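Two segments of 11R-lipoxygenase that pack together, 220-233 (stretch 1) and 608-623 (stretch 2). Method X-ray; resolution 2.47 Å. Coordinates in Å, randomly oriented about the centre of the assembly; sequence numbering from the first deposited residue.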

ATOM      1  N   PHE A 220     -13.216 -12.704  25.125  1.00 34.52           N
ATOM      2  CA  PHE A 220     -12.729 -13.777  24.265  1.00 36.07           C
ATOM      3  C   PHE A 220     -13.632 -15.000  24.377  1.00 40.34           C
ATOM      4  O   PHE A 220     -13.898 -15.490  25.475  1.00 39.13           O
ATOM      5  CB  PHE A 220     -11.290 -14.151  24.622  1.00 35.90           C
ATOM      6  CG  PHE A 220     -10.651 -15.097  23.645  1.00 37.81           C
ATOM      7  CD1 PHE A 220     -10.061 -14.619  22.486  1.00 40.08           C
ATOM      8  CD2 PHE A 220     -10.643 -16.462  23.882  1.00 39.77           C
ATOM      9  CE1 PHE A 220      -9.473 -15.484  21.581  1.00 38.53           C
ATOM     10  CE2 PHE A 220     -10.055 -17.332  22.980  1.00 37.64           C
ATOM     11  CZ  PHE A 220      -9.469 -16.842  21.830  1.00 37.52           C
ATOM     12  N   GLY A 221     -14.106 -15.483  23.234  1.00 41.18           N
ATOM     13  CA  GLY A 221     -14.967 -16.652  23.191  1.00 38.22           C
ATOM     14  C   GLY A 221     -16.414 -16.339  23.522  1.00 39.15           C
ATOM     15  O   GLY A 221     -17.238 -17.246  23.632  1.00 40.48           O
ATOM     16  N   ILE A 222     -16.726 -15.056  23.680  1.00 40.04           N
ATOM     17  CA  ILE A 222     -18.079 -14.631  24.018  1.00 38.80           C
ATOM     18  C   ILE A 222     -18.874 -14.328  22.750  1.00 41.21           C
ATOM     19  O   ILE A 222     -18.603 -13.346  22.057  1.00 40.74           O
ATOM     20  CB  ILE A 222     -18.060 -13.380  24.918  1.00 38.82           C
ATOM     21  CG1 ILE A 222     -17.164 -13.615  26.137  1.00 39.83           C
ATOM     22  CG2 ILE A 222     -19.465 -13.009  25.355  1.00 38.57           C
ATOM     23  CD1 ILE A 222     -17.575 -14.803  26.985  1.00 40.24           C
ATOM     24  N   TRP A 223     -19.856 -15.174  22.453  1.00 41.51           N
ATOM     25  CA  TRP A 223     -20.619 -15.065  21.214  1.00 41.77           C
ATOM     26  C   TRP A 223     -21.981 -14.408  21.427  1.00 39.05           C
ATOM     27  O   TRP A 223     -22.913 -14.629  20.653  1.00 38.16           O
ATOM     28  CB  TRP A 223     -20.812 -16.449  20.589  1.00 43.26           C
ATOM     29  CG  TRP A 223     -19.541 -17.083  20.104  1.00 52.15           C
ATOM     30  CD1 TRP A 223     -18.265 -16.694  20.395  1.00 50.16           C
ATOM     31  CD2 TRP A 223     -19.426 -18.215  19.234  1.00 62.49           C
ATOM     32  NE1 TRP A 223     -17.364 -17.516  19.764  1.00 53.99           N
ATOM     33  CE2 TRP A 223     -18.052 -18.459  19.045  1.00 67.53           C
ATOM     34  CE3 TRP A 223     -20.353 -19.049  18.599  1.00 62.80           C
ATOM     35  CZ2 TRP A 223     -17.580 -19.500  18.245  1.00 66.96           C
ATOM     36  CZ3 TRP A 223     -19.884 -20.083  17.806  1.00 66.56           C
ATOM     37  CH2 TRP A 223     -18.509 -20.299  17.636  1.00 67.27           C
ATOM     38  N   ASP A 224     -22.091 -13.598  22.473  1.00 39.38           N
ATOM     39  CA  ASP A 224     -23.340 -12.910  22.778  1.00 40.28           C
ATOM     40  C   ASP A 224     -23.513 -11.677  21.905  1.00 40.02           C
ATOM     41  O   ASP A 224     -22.544 -11.141  21.367  1.00 39.33           O
ATOM     42  CB  ASP A 224     -23.373 -12.487  24.248  1.00 45.49           C
ATOM     43  CG  ASP A 224     -23.288 -13.661  25.196  1.00 50.79           C
ATOM     44  OD1 ASP A 224     -23.614 -14.793  24.778  1.00 50.50           O
ATOM     45  OD2 ASP A 224     -22.900 -13.448  26.364  1.00 54.46           O
ATOM     46  N   ASP A 225     -24.756 -11.234  21.766  1.00 37.62           N
ATOM     47  CA  ASP A 225     -25.043  -9.971  21.105  1.00 35.68           C
ATOM     48  C   ASP A 225     -24.546  -8.833  21.978  1.00 34.94           C
ATOM     49  O   ASP A 225     -24.361  -9.000  23.183  1.00 36.29           O
ATOM     50  CB  ASP A 225     -26.550  -9.804  20.897  1.00 37.52           C
ATOM     51  CG  ASP A 225     -27.129 -10.824  19.939  1.00 42.74           C
ATOM     52  OD1 ASP A 225     -26.419 -11.793  19.597  1.00 44.14           O
ATOM     53  OD2 ASP A 225     -28.299 -10.658  19.532  1.00 42.10           O
ATOM     54  N   TRP A 226     -24.322  -7.677  21.366  1.00 35.12           N
ATOM     55  CA  TRP A 226     -24.143  -6.452  22.123  1.00 36.98           C
ATOM     56  C   TRP A 226     -25.528  -5.980  22.539  1.00 39.82           C
ATOM     57  O   TRP A 226     -26.485  -6.101  21.773  1.00 36.91           O
ATOM     58  CB  TRP A 226     -23.446  -5.387  21.279  1.00 35.72           C
ATOM     59  CG  TRP A 226     -22.023  -5.714  20.958  1.00 36.53           C
ATOM     60  CD1 TRP A 226     -21.553  -6.290  19.815  1.00 34.37           C
ATOM     61  CD2 TRP A 226     -20.882  -5.486  21.793  1.00 33.44           C
ATOM     62  NE1 TRP A 226     -20.189  -6.436  19.887  1.00 33.30           N
ATOM     63  CE2 TRP A 226     -19.753  -5.948  21.090  1.00 31.02           C
ATOM     64  CE3 TRP A 226     -20.707  -4.935  23.066  1.00 34.08           C
ATOM     65  CZ2 TRP A 226     -18.467  -5.878  21.617  1.00 32.75           C
ATOM     66  CZ3 TRP A 226     -19.428  -4.866  23.587  1.00 35.66           C
ATOM     67  CH2 TRP A 226     -18.324  -5.334  22.863  1.00 35.84           C
ATOM     68  N   ASP A 227     -25.643  -5.455  23.754  1.00 37.41           N
ATOM     69  CA  ASP A 227     -26.938  -5.036  24.275  1.00 42.79           C
ATOM     70  C   ASP A 227     -27.527  -3.910  23.433  1.00 40.62           C
ATOM     71  O   ASP A 227     -28.716  -3.919  23.116  1.00 40.83           O
ATOM     72  CB  ASP A 227     -26.813  -4.594  25.734  1.00 48.50           C
ATOM     73  CG  ASP A 227     -26.349  -5.716  26.643  1.00 56.33           C
ATOM     74  OD1 ASP A 227     -26.811  -6.862  26.459  1.00 56.18           O
ATOM     75  OD2 ASP A 227     -25.518  -5.451  27.537  1.00 59.64           O
ATOM     76  N   CYS A 228     -26.691  -2.941  23.071  1.00 39.32           N
ATOM     77  CA  CYS A 228     -27.131  -1.830  22.237  1.00 37.61           C
ATOM     78  C   CYS A 228     -25.982  -1.272  21.400  1.00 38.40           C
ATOM     79  O   CYS A 228     -24.817  -1.609  21.617  1.00 40.76           O
ATOM     80  CB  CYS A 228     -27.745  -0.724  23.098  1.00 35.01           C
ATOM     81  SG  CYS A 228     -26.585   0.087  24.214  1.00 41.89           S
ATOM     82  N   LEU A 229     -26.326  -0.412  20.448  1.00 32.91           N
ATOM     83  CA  LEU A 229     -25.368   0.124  19.489  1.00 35.48           C
ATOM     84  C   LEU A 229     -24.259   0.927  20.161  1.00 37.01           C
ATOM     85  O   LEU A 229     -23.127   0.963  19.674  1.00 34.87           O
ATOM     86  CB  LEU A 229     -26.097   1.003  18.471  1.00 36.01           C
ATOM     87  CG  LEU A 229     -27.080   0.256  17.565  1.00 34.65           C
ATOM     88  CD1 LEU A 229     -28.056   1.217  16.903  1.00 31.84           C
ATOM     89  CD2 LEU A 229     -26.326  -0.542  16.515  1.00 32.53           C
ATOM     90  N   GLU A 230     -24.582   1.568  21.278  1.00 37.06           N
ATOM     91  CA  GLU A 230     -23.628   2.437  21.957  1.00 35.81           C
ATOM     92  C   GLU A 230     -22.545   1.649  22.688  1.00 36.34           C
ATOM     93  O   GLU A 230     -21.506   2.204  23.046  1.00 34.04           O
ATOM     94  CB  GLU A 230     -24.352   3.355  22.941  1.00 37.27           C
ATOM     95  CG  GLU A 230     -25.415   4.229  22.298  1.00 45.42           C
ATOM     96  CD  GLU A 230     -24.884   5.008  21.110  1.00 48.42           C
ATOM     97  OE1 GLU A 230     -24.405   6.144  21.306  1.00 47.62           O
ATOM     98  OE2 GLU A 230     -24.944   4.482  19.977  1.00 54.93           O
ATOM     99  N   ASP A 231     -22.782   0.359  22.905  1.00 34.97           N
ATOM    100  CA  ASP A 231     -21.834  -0.472  23.643  1.00 37.02           C
ATOM    101  C   ASP A 231     -20.588  -0.812  22.827  1.00 37.00           C
ATOM    102  O   ASP A 231     -19.591  -1.278  23.379  1.00 38.92           O
ATOM    103  CB  ASP A 231     -22.508  -1.758  24.125  1.00 39.36           C
ATOM    104  CG  ASP A 231     -23.404  -1.532  25.330  1.00 42.51           C
ATOM    105  OD1 ASP A 231     -23.234  -0.506  26.021  1.00 41.76           O
ATOM    106  OD2 ASP A 231     -24.275  -2.387  25.591  1.00 48.12           O
ATOM    107  N   PHE A 232     -20.642  -0.586  21.519  1.00 33.11           N
ATOM    108  CA  PHE A 232     -19.474  -0.801  20.674  1.00 34.91           C
ATOM    109  C   PHE A 232     -18.327   0.126  21.075  1.00 35.16           C
ATOM    110  O   PHE A 232     -17.166  -0.147  20.775  1.00 36.97           O
ATOM    111  CB  PHE A 232     -19.823  -0.603  19.198  1.00 33.84           C
ATOM    112  CG  PHE A 232     -20.462  -1.805  18.560  1.00 32.95           C
ATOM    113  CD1 PHE A 232     -19.708  -2.930  18.265  1.00 31.87           C
ATOM    114  CD2 PHE A 232     -21.811  -1.810  18.249  1.00 31.25           C
ATOM    115  CE1 PHE A 232     -20.290  -4.039  17.679  1.00 31.99           C
ATOM    116  CE2 PHE A 232     -22.397  -2.915  17.660  1.00 30.39           C
ATOM    117  CZ  PHE A 232     -21.636  -4.032  17.376  1.00 28.54           C
ATOM    118  N   ARG A 233     -18.658   1.217  21.759  1.00 36.09           N
ATOM    119  CA  ARG A 233     -17.651   2.161  22.237  1.00 37.91           C
ATOM    120  C   ARG A 233     -16.754   1.536  23.305  1.00 38.48           C
ATOM    121  O   ARG A 233     -15.709   2.091  23.647  1.00 36.13           O
ATOM    122  CB  ARG A 233     -18.325   3.418  22.794  1.00 34.25           C
ATOM    123  CG  ARG A 233     -19.076   4.230  21.751  1.00 36.86           C
ATOM    124  CD  ARG A 233     -20.165   5.086  22.382  1.00 35.47           C
ATOM    125  NE  ARG A 233     -19.663   6.358  22.902  1.00 35.92           N
ATOM    126  CZ  ARG A 233     -19.829   7.544  22.314  1.00 38.30           C
ATOM    127  NH1 ARG A 233     -20.491   7.655  21.169  1.00 34.71           N
ATOM    128  NH2 ARG A 233     -19.331   8.634  22.879  1.00 40.38           N
ATOM    129  N   ASN A 608     -35.940  -3.010  14.441  1.00 33.81           N
ATOM    130  CA  ASN A 608     -35.855  -2.273  15.692  1.00 33.69           C
ATOM    131  C   ASN A 608     -34.464  -2.472  16.283  1.00 33.13           C
ATOM    132  O   ASN A 608     -33.624  -3.149  15.689  1.00 33.75           O
ATOM    133  CB  ASN A 608     -36.935  -2.726  16.675  1.00 33.64           C
ATOM    134  CG  ASN A 608     -36.813  -4.191  17.041  1.00 37.09           C
ATOM    135  OD1 ASN A 608     -35.874  -4.595  17.728  1.00 39.21           O
ATOM    136  ND2 ASN A 608     -37.773  -4.992  16.597  1.00 38.15           N
ATOM    137  N   HIS A 609     -34.219  -1.888  17.449  1.00 30.27           N
ATOM    138  CA  HIS A 609     -32.885  -1.899  18.036  1.00 29.85           C
ATOM    139  C   HIS A 609     -32.352  -3.320  18.241  1.00 31.96           C
ATOM    140  O   HIS A 609     -31.262  -3.649  17.777  1.00 32.76           O
ATOM    141  CB  HIS A 609     -32.882  -1.133  19.359  1.00 30.91           C
ATOM    142  CG  HIS A 609     -31.548  -0.559  19.717  1.00 32.74           C
ATOM    143  ND1 HIS A 609     -31.405   0.646  20.367  1.00 35.82           N
ATOM    144  CD2 HIS A 609     -30.293  -1.027  19.512  1.00 36.11           C
ATOM    145  CE1 HIS A 609     -30.121   0.899  20.547  1.00 32.51           C
ATOM    146  NE2 HIS A 609     -29.426  -0.101  20.038  1.00 34.62           N
ATOM    147  N   LYS A 610     -33.123  -4.163  18.922  1.00 34.78           N
ATOM    148  CA  LYS A 610     -32.667  -5.512  19.253  1.00 33.82           C
ATOM    149  C   LYS A 610     -32.485  -6.391  18.015  1.00 32.96           C
ATOM    150  O   LYS A 610     -31.587  -7.233  17.974  1.00 34.32           O
ATOM    151  CB  LYS A 610     -33.633  -6.183  20.233  1.00 38.78           C
ATOM    152  CG  LYS A 610     -33.556  -5.640  21.653  1.00 49.21           C
ATOM    153  CD  LYS A 610     -32.218  -5.955  22.308  1.00 55.99           C
ATOM    154  CE  LYS A 610     -32.168  -5.444  23.741  1.00 60.29           C
ATOM    155  NZ  LYS A 610     -30.865  -5.734  24.405  1.00 50.43           N
ATOM    156  N   VAL A 611     -33.335  -6.202  17.014  1.00 31.43           N
ATOM    157  CA  VAL A 611     -33.210  -6.956  15.772  1.00 33.82           C
ATOM    158  C   VAL A 611     -31.880  -6.635  15.108  1.00 34.28           C
ATOM    159  O   VAL A 611     -31.187  -7.523  14.610  1.00 34.93           O
ATOM    160  CB  VAL A 611     -34.345  -6.625  14.785  1.00 36.69           C
ATOM    161  CG1 VAL A 611     -34.041  -7.198  13.404  1.00 30.98           C
ATOM    162  CG2 VAL A 611     -35.672  -7.152  15.307  1.00 35.67           C
ATOM    163  N   ILE A 612     -31.533  -5.352  15.109  1.00 31.89           N
ATOM    164  CA  ILE A 612     -30.286  -4.892  14.514  1.00 33.01           C
ATOM    165  C   ILE A 612     -29.079  -5.461  15.255  1.00 30.89           C
ATOM    166  O   ILE A 612     -28.099  -5.862  14.631  1.00 31.45           O
ATOM    167  CB  ILE A 612     -30.223  -3.352  14.488  1.00 32.35           C
ATOM    168  CG1 ILE A 612     -31.123  -2.820  13.370  1.00 28.56           C
ATOM    169  CG2 ILE A 612     -28.795  -2.873  14.280  1.00 30.54           C
ATOM    170  CD1 ILE A 612     -31.303  -1.316  13.372  1.00 26.78           C
ATOM    171  N   MET A 613     -29.155  -5.503  16.582  1.00 29.11           N
ATOM    172  CA  MET A 613     -28.065  -6.046  17.388  1.00 32.46           C
ATOM    173  C   MET A 613     -27.844  -7.528  17.099  1.00 33.62           C
ATOM    174  O   MET A 613     -26.756  -8.055  17.332  1.00 34.67           O
ATOM    175  CB  MET A 613     -28.347  -5.859  18.882  1.00 31.63           C
ATOM    176  CG  MET A 613     -28.503  -4.411  19.319  1.00 31.24           C
ATOM    177  SD  MET A 613     -27.286  -3.309  18.576  1.00 37.50           S
ATOM    178  CE  MET A 613     -25.766  -4.013  19.207  1.00 36.65           C
ATOM    179  N   ALA A 614     -28.876  -8.199  16.595  1.00 33.24           N
ATOM    180  CA  ALA A 614     -28.786  -9.626  16.304  1.00 32.13           C
ATOM    181  C   ALA A 614     -28.089  -9.875  14.970  1.00 34.29           C
ATOM    182  O   ALA A 614     -27.545 -10.958  14.740  1.00 31.27           O
ATOM    183  CB  ALA A 614     -30.170 -10.255  16.305  1.00 30.13           C
ATOM    184  N   SER A 615     -28.113  -8.875  14.094  1.00 33.30           N
ATOM    185  CA  SER A 615     -27.440  -8.973  12.802  1.00 34.34           C
ATOM    186  C   SER A 615     -25.972  -8.583  12.918  1.00 33.03           C
ATOM    187  O   SER A 615     -25.100  -9.246  12.358  1.00 32.40           O
ATOM    188  CB  SER A 615     -28.130  -8.084  11.768  1.00 35.84           C
ATOM    189  OG  SER A 615     -29.335  -8.672  11.314  1.00 41.43           O
ATOM    190  N   LEU A 616     -25.704  -7.507  13.647  1.00 29.78           N
ATOM    191  CA  LEU A 616     -24.342  -7.010  13.791  1.00 31.03           C
ATOM    192  C   LEU A 616     -23.456  -8.034  14.493  1.00 31.28           C
ATOM    193  O   LEU A 616     -23.943  -8.925  15.190  1.00 30.07           O
ATOM    194  CB  LEU A 616     -24.332  -5.685  14.557  1.00 27.06           C
ATOM    195  CG  LEU A 616     -25.046  -4.520  13.866  1.00 25.52           C
ATOM    196  CD1 LEU A 616     -24.952  -3.257  14.709  1.00 30.55           C
ATOM    197  CD2 LEU A 616     -24.479  -4.280  12.474  1.00 28.41           C
ATOM    198  N   ALA A 617     -22.150  -7.898  14.292  1.00 30.71           N
ATOM    199  CA  ALA A 617     -21.174  -8.819  14.857  1.00 32.28           C
ATOM    200  C   ALA A 617     -21.389  -9.009  16.354  1.00 31.63           C
ATOM    201  O   ALA A 617     -21.828  -8.093  17.048  1.00 27.28           O
ATOM    202  CB  ALA A 617     -19.766  -8.306  14.593  1.00 30.68           C
ATOM    203  N   ASN A 618     -21.085 -10.205  16.844  1.00 33.02           N
ATOM    204  CA  ASN A 618     -21.140 -10.469  18.276  1.00 33.27           C
ATOM    205  C   ASN A 618     -19.889  -9.912  18.947  1.00 30.81           C
ATOM    206  O   ASN A 618     -19.054  -9.296  18.292  1.00 33.12           O
ATOM    207  CB  ASN A 618     -21.302 -11.969  18.551  1.00 34.51           C
ATOM    208  CG  ASN A 618     -20.140 -12.793  18.032  1.00 34.63           C
ATOM    209  OD1 ASN A 618     -18.987 -12.372  18.091  1.00 34.11           O
ATOM    210  ND2 ASN A 618     -20.442 -13.979  17.520  1.00 34.36           N
ATOM    211  N   LYS A 619     -19.760 -10.125  20.251  1.00 32.51           N
ATOM    212  CA  LYS A 619     -18.677  -9.510  21.010  1.00 34.92           C
ATOM    213  C   LYS A 619     -17.296  -9.997  20.571  1.00 33.30           C
ATOM    214  O   LYS A 619     -16.408  -9.188  20.310  1.00 33.64           O
ATOM    215  CB  LYS A 619     -18.884  -9.736  22.510  1.00 35.15           C
ATOM    216  CG  LYS A 619     -20.165  -9.103  23.035  1.00 35.03           C
ATOM    217  CD  LYS A 619     -20.158  -8.959  24.546  1.00 37.55           C
ATOM    218  CE  LYS A 619     -21.423  -8.274  25.034  1.00 37.51           C
ATOM    219  NZ  LYS A 619     -21.405  -8.051  26.507  1.00 41.36           N
ATOM    220  N   HIS A 620     -17.117 -11.310  20.483  1.00 33.34           N
ATOM    221  CA  HIS A 620     -15.834 -11.870  20.069  1.00 32.47           C
ATOM    222  C   HIS A 620     -15.438 -11.390  18.676  1.00 30.72           C
ATOM    223  O   HIS A 620     -14.282 -11.041  18.436  1.00 29.78           O
ATOM    224  CB  HIS A 620     -15.880 -13.398  20.087  1.00 35.08           C
ATOM    225  CG  HIS A 620     -14.653 -14.043  19.521  1.00 37.84           C
ATOM    226  ND1 HIS A 620     -13.514 -14.259  20.266  1.00 36.33           N
ATOM    227  CD2 HIS A 620     -14.385 -14.515  18.279  1.00 37.20           C
ATOM    228  CE1 HIS A 620     -12.598 -14.840  19.511  1.00 35.40           C
ATOM    229  NE2 HIS A 620     -13.102 -15.005  18.301  1.00 37.49           N
ATOM    230  N   GLN A 621     -16.403 -11.375  17.763  1.00 31.28           N
ATOM    231  CA  GLN A 621     -16.150 -10.985  16.380  1.00 32.78           C
ATOM    232  C   GLN A 621     -15.730  -9.523  16.290  1.00 34.18           C
ATOM    233  O   GLN A 621     -14.827  -9.173  15.526  1.00 30.42           O
ATOM    234  CB  GLN A 621     -17.396 -11.216  15.523  1.00 31.98           C
ATOM    235  CG  GLN A 621     -17.748 -12.679  15.307  1.00 31.04           C
ATOM    236  CD  GLN A 621     -19.115 -12.859  14.676  1.00 33.05           C
ATOM    237  OE1 GLN A 621     -19.978 -11.987  14.783  1.00 31.57           O
ATOM    238  NE2 GLN A 621     -19.317 -13.991  14.008  1.00 32.95           N
ATOM    239  N   ALA A 622     -16.385  -8.672  17.074  1.00 30.61           N
ATOM    240  CA  ALA A 622     -16.116  -7.240  17.041  1.00 27.83           C
ATOM    241  C   ALA A 622     -14.719  -6.930  17.572  1.00 30.18           C
ATOM    242  O   ALA A 622     -14.019  -6.074  17.033  1.00 34.06           O
ATOM    243  CB  ALA A 622     -17.166  -6.488  17.837  1.00 30.15           C
ATOM    244  N   VAL A 623     -14.313  -7.627  18.628  1.00 30.53           N
ATOM    245  CA  VAL A 623     -12.978  -7.443  19.189  1.00 30.24           C
ATOM    246  C   VAL A 623     -11.923  -7.901  18.187  1.00 32.53           C
ATOM    247  O   VAL A 623     -10.869  -7.278  18.052  1.00 31.60           O
ATOM    248  CB  VAL A 623     -12.793  -8.228  20.502  1.00 31.20           C
ATOM    249  CG1 VAL A 623     -11.358  -8.109  20.995  1.00 30.28           C
ATOM    250  CG2 VAL A 623     -13.761  -7.731  21.562  1.00 28.58           C
TER
HETATM  251  O   HOH W   1     -30.393  -8.417  19.977  1.00 37.86           O
HETATM  252  O   HOH W   2     -24.365  -7.820  18.671  1.00 34.96           O

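Residues 220-233 run as a loop into a 3-10 segment and pack against a helix beginning at His-609 and a second beginning at Lys-619, burying 1107 Å² in total. At the start, the edge of the His-620 ring points toward the face of Phe-220, with planes at 75°. The loop carbonyls then meet the start of the second helix: its first-turn amides, lacking helical acceptors, donate to loop carbonyls, His-620 N to Ile-222 O (3.0 Å) and Lys-619 N to Asp-224 O (3.2 Å). Asn-618, at the N-cap position, caps the helix, its OD1 accepting from Gln-621 N (2.8 Å). At Asp-225, water 1 links OD2 to Lys-610 O.

Trp-226 is buried and has the largest covered area in stretch 1. The aliphatic chain of Lys-619 lies over one face of its indole, CG 3.8 Å from the six-membered ring centroid, while Ala-622 CB sits at the ring edge and Met-613 CE approaches Trp-226 CB (3.4 Å). Trp-226 N donates to water 2, which in turn donates to Met-613 O in the first helix and Ala-617 O in the link between the helices.

Beyond it, Lys-610 NZ donates to Asp-227 O (3.1 Å), and Leu-229 N to His-609 NE2 (3.1 Å), which must therefore be unprotonated. Leu-229 CD2 packs on Leu-616 CD1 (3.5 Å), and Phe-232 closes the apolar cluster against Met-613, Leu-616 and Ala-622.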